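Local coordinates for protein insensitive (Drosophila melanogaster, PDB 4IX7) that preferentially binds the palindromic DNA sequence 5'-CCAATTGG-3' through its BEN domain and represses transcription of genes involved in neural development, at residues 66-70 with 71-75; 74-77 with 78-82. All coordinates share one frame; numbering follows the deposited sequence.

Interaction 1: 66-70 with 71-75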
loop_
_atom_site.group_PDB
_atom_site.type_symbol
_atom_site.label_atom_id
_atom_site.label_comp_id
_atom_site.label_asym_id
_atom_site.label_seq_id
_atom_site.Cartn_x
_atom_site.Cartn_y
_atom_site.Cartn_z
ATOM N N ARG C 66 -15.009 13.480 -3.923
ATOM C CA ARG C 66 -14.129 14.630 -4.136
ATOM C C ARG C 66 -12.898 14.527 -3.250
ATOM O O ARG C 66 -12.894 13.803 -2.252
ATOM C CB ARG C 66 -14.849 15.950 -3.822
ATOM C CG ARG C 66 -16.240 16.112 -4.424
ATOM C CD ARG C 66 -16.240 15.952 -5.928
ATOM N NE ARG C 66 -15.474 16.982 -6.628
ATOM C CZ ARG C 66 -15.466 17.116 -7.950
ATOM N NH1 ARG C 66 -16.190 16.291 -8.697
ATOM N NH2 ARG C 66 -14.737 18.063 -8.526
HETATM N N MSE C 67 -11.859 15.274 -3.588
HETATM C CA MSE C 67 -10.650 15.235 -2.782
HETATM C C MSE C 67 -10.814 15.986 -1.450
HETATM O O MSE C 67 -11.484 17.022 -1.369
HETATM C CB MSE C 67 -9.444 15.756 -3.570
HETATM C CG MSE C 67 -9.310 17.250 -3.520
HETATM SE SE MSE C 67 -7.794 17.854 -4.549
HETATM C CE MSE C 67 -6.550 16.441 -4.170
ATOM N N LEU C 68 -10.217 15.429 -0.397
ATOM C CA LEU C 68 -10.126 16.125 0.884
ATOM C C LEU C 68 -9.321 17.405 0.688
ATOM O O LEU C 68 -8.406 17.446 -0.140
ATOM C CB LEU C 68 -9.419 15.233 1.915
ATOM C CG LEU C 68 -10.236 14.044 2.412
ATOM C CD1 LEU C 68 -9.318 13.093 3.189
ATOM C CD2 LEU C 68 -11.398 14.516 3.270
ATOM N N ASP C 69 -9.672 18.441 1.448
ATOM C CA ASP C 69 -8.990 19.742 1.434
ATOM C C ASP C 69 -7.479 19.548 1.303
ATOM O O ASP C 69 -6.846 19.028 2.222
ATOM C CB ASP C 69 -9.324 20.472 2.747
ATOM C CG ASP C 69 -8.771 21.892 2.814
ATOM O OD1 ASP C 69 -7.637 22.137 2.365
ATOM O OD2 ASP C 69 -9.478 22.777 3.348
ATOM N N PRO C 70 -6.896 19.936 0.152
ATOM C CA PRO C 70 -5.483 19.640 -0.100
ATOM C C PRO C 70 -4.537 20.309 0.893
ATOM O O PRO C 70 -3.516 19.717 1.226
ATOM C CB PRO C 70 -5.237 20.211 -1.502
ATOM C CG PRO C 70 -6.568 20.367 -2.112
ATOM C CD PRO C 70 -7.557 20.563 -1.008
ATOM N N GLY C 71 -4.858 21.523 1.341
ATOM C CA GLY C 71 -3.984 22.232 2.256
ATOM C C GLY C 71 -3.938 21.551 3.611
ATOM O O GLY C 71 -2.878 21.452 4.242
ATOM N N LYS C 72 -5.090 21.057 4.051
ATOM C CA LYS C 72 -5.173 20.329 5.312
ATOM C C LYS C 72 -4.441 18.984 5.225
ATOM O O LYS C 72 -3.721 18.584 6.151
ATOM C CB LYS C 72 -6.642 20.163 5.743
ATOM C CG LYS C 72 -7.302 21.501 6.113
ATOM C CD LYS C 72 -8.761 21.326 6.515
ATOM C CE LYS C 72 -9.337 22.674 6.931
ATOM N NZ LYS C 72 -10.808 22.633 7.152
ATOM N N ILE C 73 -4.603 18.295 4.103
ATOM C CA ILE C 73 -3.915 17.027 3.895
ATOM C C ILE C 73 -2.404 17.245 3.859
ATOM O O ILE C 73 -1.652 16.487 4.464
ATOM C CB ILE C 73 -4.421 16.319 2.625
ATOM C CG1 ILE C 73 -5.854 15.826 2.851
ATOM C CG2 ILE C 73 -3.522 15.136 2.257
ATOM C CD1 ILE C 73 -6.028 14.991 4.092
ATOM N N GLN C 74 -1.969 18.300 3.171
ATOM C CA GLN C 74 -0.548 18.633 3.109
ATOM C C GLN C 74 0.011 18.840 4.516
ATOM O O GLN C 74 1.118 18.396 4.819
ATOM C CB GLN C 74 -0.326 19.890 2.271
ATOM C CG GLN C 74 1.131 20.145 1.939
ATOM C CD GLN C 74 1.343 21.474 1.229
ATOM O OE1 GLN C 74 0.398 22.241 1.022
ATOM N NE2 GLN C 74 2.588 21.754 0.857
ATOM N N ASP C 75 -0.766 19.487 5.380
ATOM C CA ASP C 75 -0.326 19.720 6.752
ATOM C C ASP C 75 -0.245 18.430 7.559
ATOM O O ASP C 75 0.683 18.249 8.351
ATOM C CB ASP C 75 -1.233 20.728 7.458
ATOM C CG ASP C 75 -0.888 22.165 7.103
ATOM O OD1 ASP C 75 0.159 22.396 6.455
ATOM O OD2 ASP C 75 -1.669 23.057 7.490
HETATM O O HOH W 1 -11.913 22.371 4.470
#
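Asp69 meets Gly71 and Lys72 where the chain leaves an irregular stretch and winds into helix 70-84, a compact example of how a helix start is closed off. Asp69 OD1 accepts from Lys72 N at 3.2 Å, in a nearly straight bond that comes from above the carboxylate plane, and takes a second, weak bond from Gly71 N at 3.0 Å. With CG swung anti to the backbone N of Asp69 (chi1 -175°), the carboxylate folds back over the first turn and caps the Lys72 amide, and weakly that of Gly71, neither of which has an earlier helical carbonyl to bond. The regular ladder begins at once: Ile73 N donates to Asp69 O at 3.0 Å, nearly along the C=O axis, and Gln74 N to Pro70 O at 2.9 Å.

The tight side is apolar. Leu68 and Ile73 cross at about a right angle, Leu68 CB lying 3.7 Å from Ile73 CG1, while Leu68 CD1 and Ile73 CD1 meet beyond; Ile95 of helix 88-112 touches both residues. The polar side is looser. The extended Lys72 chain passes at a slant across the carboxylate, its CD 3.6 Å from Asp69 OD2, yet NZ stops 4.0 Å from Asp69 OD2, too far for a salt bridge. A water closes the gap, donating to Asp69 OD2 and accepting from Lys72 NZ. The nearby ammonium and the helix start would both probably favour a charged carboxylate. An aspartate N-cap followed by proline in the first turn, with Leu68 and Ile73 pairing across it, is a capped helix start with a hydrophobic staple.

Interaction 2: 74-77 with 78-82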
loop_
_atom_site.group_PDB
_atom_site.type_symbol
_atom_site.label_atom_id
_atom_site.label_comp_id
_atom_site.label_asym_id
_atom_site.label_seq_id
_atom_site.Cartn_x
_atom_site.Cartn_y
_atom_site.Cartn_z
ATOM N N GLN C 74 -1.969 18.300 3.171
ATOM C CA GLN C 74 -0.548 18.633 3.109
ATOM C C GLN C 74 0.011 18.840 4.516
ATOM O O GLN C 74 1.118 18.396 4.819
ATOM C CB GLN C 74 -0.326 19.890 2.271
ATOM C CG GLN C 74 1.131 20.145 1.939
ATOM C CD GLN C 74 1.343 21.474 1.229
ATOM O OE1 GLN C 74 0.398 22.241 1.022
ATOM N NE2 GLN C 74 2.588 21.754 0.857
ATOM N N ASP C 75 -0.766 19.487 5.380
ATOM C CA ASP C 75 -0.326 19.720 6.752
ATOM C C ASP C 75 -0.245 18.430 7.559
ATOM O O ASP C 75 0.683 18.249 8.351
ATOM C CB ASP C 75 -1.233 20.728 7.458
ATOM C CG ASP C 75 -0.888 22.165 7.103
ATOM O OD1 ASP C 75 0.159 22.396 6.455
ATOM O OD2 ASP C 75 -1.669 23.057 7.490
ATOM N N ILE C 76 -1.213 17.536 7.364
ATOM C CA ILE C 76 -1.187 16.257 8.060
ATOM C C ILE C 76 0.046 15.472 7.646
ATOM O O ILE C 76 0.740 14.907 8.489
ATOM C CB ILE C 76 -2.465 15.439 7.794
ATOM C CG1 ILE C 76 -3.655 16.128 8.474
ATOM C CG2 ILE C 76 -2.308 13.990 8.286
ATOM C CD1 ILE C 76 -4.991 15.545 8.078
ATOM N N ILE C 77 0.335 15.460 6.349
ATOM C CA ILE C 77 1.521 14.765 5.847
ATOM C C ILE C 77 2.782 15.403 6.422
ATOM O O ILE C 77 3.688 14.702 6.866
ATOM C CB ILE C 77 1.560 14.763 4.311
ATOM C CG1 ILE C 77 0.410 13.920 3.759
ATOM C CG2 ILE C 77 2.889 14.235 3.814
ATOM C CD1 ILE C 77 0.206 14.080 2.242
ATOM N N PHE C 78 2.826 16.731 6.443
ATOM C CA PHE C 78 3.961 17.432 7.033
ATOM C C PHE C 78 4.195 16.995 8.477
ATOM O O PHE C 78 5.315 16.631 8.851
ATOM C CB PHE C 78 3.758 18.950 6.970
ATOM C CG PHE C 78 4.901 19.736 7.546
ATOM C CD1 PHE C 78 5.933 20.173 6.732
ATOM C CD2 PHE C 78 4.937 20.049 8.898
ATOM C CE1 PHE C 78 6.989 20.901 7.257
ATOM C CE2 PHE C 78 5.993 20.773 9.431
ATOM C CZ PHE C 78 7.017 21.202 8.607
ATOM N N ALA C 79 3.141 17.025 9.285
ATOM C CA ALA C 79 3.279 16.717 10.701
ATOM C C ALA C 79 3.713 15.268 10.935
ATOM O O ALA C 79 4.625 15.002 11.723
ATOM C CB ALA C 79 1.985 16.996 11.426
ATOM N N VAL C 80 3.057 14.326 10.264
ATOM C CA VAL C 80 3.332 12.913 10.526
ATOM C C VAL C 80 4.725 12.514 10.027
ATOM O O VAL C 80 5.470 11.835 10.730
ATOM C CB VAL C 80 2.233 11.981 9.944
ATOM C CG1 VAL C 80 2.605 10.511 10.152
ATOM C CG2 VAL C 80 0.901 12.269 10.603
ATOM N N THR C 81 5.094 12.954 8.831
ATOM C CA THR C 81 6.427 12.630 8.311
ATOM C C THR C 81 7.558 13.229 9.145
ATOM O O THR C 81 8.632 12.633 9.234
ATOM C CB THR C 81 6.601 13.021 6.829
ATOM O OG1 THR C 81 6.448 14.436 6.674
ATOM C CG2 THR C 81 5.579 12.293 5.963
ATOM N N HIS C 82 7.325 14.388 9.758
ATOM C CA HIS C 82 8.346 15.033 10.586
ATOM C C HIS C 82 8.423 14.463 12.003
ATOM O O HIS C 82 9.448 14.596 12.670
ATOM C CB HIS C 82 8.133 16.547 10.652
ATOM C CG HIS C 82 8.556 17.272 9.412
ATOM N ND1 HIS C 82 7.851 17.199 8.230
ATOM C CD2 HIS C 82 9.616 18.078 9.171
ATOM C CE1 HIS C 82 8.459 17.932 7.312
ATOM N NE2 HIS C 82 9.531 18.477 7.858
#
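Thr81 reaches back one turn to Ile77, and the pair illustrates how a side-chain hydroxyl can double a helical hydrogen bond. Thr81 OG1 donates to Ile77 O at 2.8 Å, and Thr81 N donates to the same oxygen at 3.0 Å; the two arrive from opposite faces of the carbonyl plane. Placing OG1 between the backbone N and the carbonyl carbon (chi1 62°) is what brings it within reach. A valine in place of Thr81 has no hydroxyl, and Ile77 O would probably be left with the bond from Thr81 N but without its side-chain donor. A second carbonyl is shared likewise: Phe78 O accepts from His82 N and, at 2.7 Å, from His82 ND1, which approaches well off the C=O direction (137°). The remaining backbone bonds, Phe78 N to Gln74 O, Ala79 N to Asp75 O and Val80 N to Ile76 O, are those of a regular alpha helix.

Apolar contacts fill in between. Val80 CG2 lies 4.3 Å from Ile76 CG2, a light touch; both residues also pack on helix 27-38. On another side of the helix Thr81 CG2 lies 4.0 Å from Ile77 CG2, the two side chains passing at a slant, and helix 88-112 touches both. Separately, the Val80 CG2 methyl rests against a carbonyl oxygen, 3.4 Å from Ile76 O.

The aromatic contact is between Phe78 and His82: His82 CE1 sits 3.3 Å above one face of the phenyl ring, offset toward its rim. Imidazole and phenyl thus meet while ND1 is tied to the main chain, and the chemistry is consistent with a histidine ring whose rotation is restrained by its bent bond to Phe78 O and by the phenyl face beside it.

In the fold
Interactions 1 and 2 follow one another along helix 70-84, their centres 11 Å apart: the first starts the helix and the second carries it onward, with Gln74 and Asp75 common to both. Those two shared residues tie the helix to the N-terminal part of the chain, Gln74 through Asn10 and Asp75 through Asn10 and Thr12. Helix 88-112 packs against both contacts, meeting Leu68 and Ile73 in interaction 1 and Ile77, Val80 and Thr81 in interaction 2. Both lie within the BEN domain, near the bound DNA without touching it: the nearest atoms are about 7 Å away in interaction 1 and about 8 Å in interaction 2.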